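Local coordinates for YciF Bacterial Stress Response Protein (Salmonella enterica subsp. enterica serovar Typhimurium, PDB 4ERU) that is of unknown function but adopts a ferritin-like helix bundle with a two-magnesium site and probably takes part in the bacterial stress response, at residues K147-D150 against L151-D155. Numbering follows the deposited sequence.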
loop_
_atom_site.group_PDB
_atom_site.type_symbol
_atom_site.label_atom_id
_atom_site.label_comp_id
_atom_site.label_asym_id
_atom_site.label_seq_id
_atom_site.Cartn_x
_atom_site.Cartn_y
_atom_site.Cartn_z
ATOM N N LYS A 147 -2.814 -11.046 -3.525
ATOM C CA LYS A 147 -3.681 -11.174 -2.353
ATOM C C LYS A 147 -3.350 -12.417 -1.523
ATOM O O LYS A 147 -3.315 -12.338 -0.296
ATOM C CB LYS A 147 -5.158 -11.146 -2.739
ATOM C CG LYS A 147 -5.589 -9.784 -3.301
ATOM C CD LYS A 147 -7.033 -9.828 -3.853
ATOM C CE LYS A 147 -7.526 -8.414 -4.106
ATOM N NZ LYS A 147 -8.837 -8.299 -4.860
ATOM N N GLN A 148 -3.089 -13.543 -2.194
ATOM C CA GLN A 148 -2.600 -14.772 -1.528
ATOM C C GLN A 148 -1.271 -14.596 -0.822
ATOM O O GLN A 148 -1.047 -15.178 0.236
ATOM C CB GLN A 148 -2.480 -15.935 -2.530
ATOM C CG GLN A 148 -3.840 -16.308 -3.131
ATOM C CD GLN A 148 -4.859 -16.649 -2.033
ATOM O OE1 GLN A 148 -5.916 -16.009 -1.912
ATOM N NE2 GLN A 148 -4.527 -17.634 -1.208
ATOM N N THR A 149 -0.371 -13.809 -1.404
ATOM C CA THR A 149 0.917 -13.602 -0.767
ATOM C C THR A 149 0.732 -12.792 0.528
ATOM O O THR A 149 1.317 -13.105 1.548
ATOM C CB THR A 149 1.898 -12.937 -1.739
ATOM O OG1 THR A 149 2.078 -13.810 -2.848
ATOM C CG2 THR A 149 3.280 -12.713 -1.089
ATOM N N ASP A 150 -0.115 -11.771 0.472
ATOM C CA ASP A 150 -0.407 -10.942 1.635
ATOM C C ASP A 150 -1.033 -11.793 2.740
ATOM O O ASP A 150 -0.670 -11.659 3.900
ATOM C CB ASP A 150 -1.373 -9.805 1.279
ATOM C CG ASP A 150 -1.700 -8.953 2.491
ATOM O OD1 ASP A 150 -0.748 -8.563 3.193
ATOM O OD2 ASP A 150 -2.893 -8.693 2.763
ATOM N N LEU A 151 -1.970 -12.668 2.363
ATOM C CA LEU A 151 -2.530 -13.610 3.313
ATOM C C LEU A 151 -1.511 -14.586 3.928
ATOM O O LEU A 151 -1.562 -14.856 5.138
ATOM C CB LEU A 151 -3.709 -14.383 2.685
ATOM C CG LEU A 151 -5.010 -13.611 2.428
ATOM C CD1 LEU A 151 -6.016 -14.523 1.730
ATOM C CD2 LEU A 151 -5.615 -13.062 3.748
ATOM N N LYS A 152 -0.622 -15.144 3.113
ATOM C CA LYS A 152 0.422 -16.005 3.656
ATOM C C LYS A 152 1.279 -15.214 4.658
ATOM O O LYS A 152 1.652 -15.739 5.698
ATOM C CB LYS A 152 1.264 -16.617 2.535
ATOM C CG LYS A 152 2.474 -17.416 3.013
ATOM C CD LYS A 152 3.581 -17.505 1.929
ATOM C CE LYS A 152 3.495 -18.795 1.080
ATOM N NZ LYS A 152 4.807 -19.049 0.406
ATOM N N LEU A 153 1.553 -13.938 4.361
ATOM C CA LEU A 153 2.376 -13.112 5.255
ATOM C C LEU A 153 1.631 -12.823 6.567
ATOM O O LEU A 153 2.244 -12.794 7.605
ATOM C CB LEU A 153 2.786 -11.799 4.577
ATOM C CG LEU A 153 3.891 -11.936 3.505
ATOM C CD1 LEU A 153 3.973 -10.722 2.598
ATOM C CD2 LEU A 153 5.281 -12.231 4.129
ATOM N N THR A 154 0.318 -12.609 6.500
ATOM C CA THR A 154 -0.485 -12.482 7.720
ATOM C C THR A 154 -0.392 -13.752 8.592
ATOM O O THR A 154 -0.160 -13.671 9.817
ATOM C CB THR A 154 -1.941 -12.090 7.406
ATOM O OG1 THR A 154 -1.964 -10.752 6.885
ATOM C CG2 THR A 154 -2.832 -12.157 8.650
ATOM N N ASP A 155 -0.535 -14.922 7.961
ATOM C CA ASP A 155 -0.312 -16.197 8.646
ATOM C C ASP A 155 1.011 -16.229 9.392
ATOM O O ASP A 155 1.032 -16.550 10.597
ATOM C CB ASP A 155 -0.407 -17.387 7.678
ATOM C CG ASP A 155 -1.817 -17.962 7.617
ATOM O OD1 ASP A 155 -2.749 -17.382 8.236
ATOM O OD2 ASP A 155 -2.000 -18.994 6.945
HETATM O O HOH W 1 -3.777 -10.416 5.199
#
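Asp150 and Thr154, one turn apart on helix 133-159, are joined twice, through the backbone and through water. The backbone link is one of four successive i to i+4 bonds across this stretch: Leu151 N to Lys147 O (3.0 Å) and the other three, Lys152 N to Gln148 O, Leu153 N to Thr149 O and Thr154 N to Asp150 O, each 2.9 Å. All four are fairly straight at hydrogen. The second link runs through a water that donates to Asp150 OD2 at 3.1 Å and is hydrogen-bonded to Thr154 OG1 at 2.5 Å, an unusually short and uncertain distance. With CG of Asp150 anti to its own backbone N (chi1 179°), the carboxylate swings forward beside the carbonyl carbon, to the side where the threonine hydroxyl stands. The pair illustrates how residues four apart, sharing one helix face, can share a bridging water as well as a backbone bond. Gln110 NE2 of helix 99-130 hydrogen-bonds to both Asp150 O and Thr154 OG1, while His114 NE2 makes a weak hydrogen bond to Asp150 OD2.

In this ferritin-like bundle, helix 133-159 has helices 41-66 and 99-130 as neighbours, and Thr149 lies beside the metal site, its side chain about 6 Å from a magnesium ion. There the threonine hydroxyl is hydrogen-bonded to Glu53 OE2 and to Glu145 O.

Van der Waals contact falls on two faces. Buried Leu153 packs its CD1 4.2 Å from Thr149 CG2, methyl to methyl, and rests against Gln110 and Glu113. On the exposed side, Gln148, bent at chi2 (-56°), crosses the Leu151 side chain obliquely and brings OE1 to 3.9 Å from Leu151 CD1.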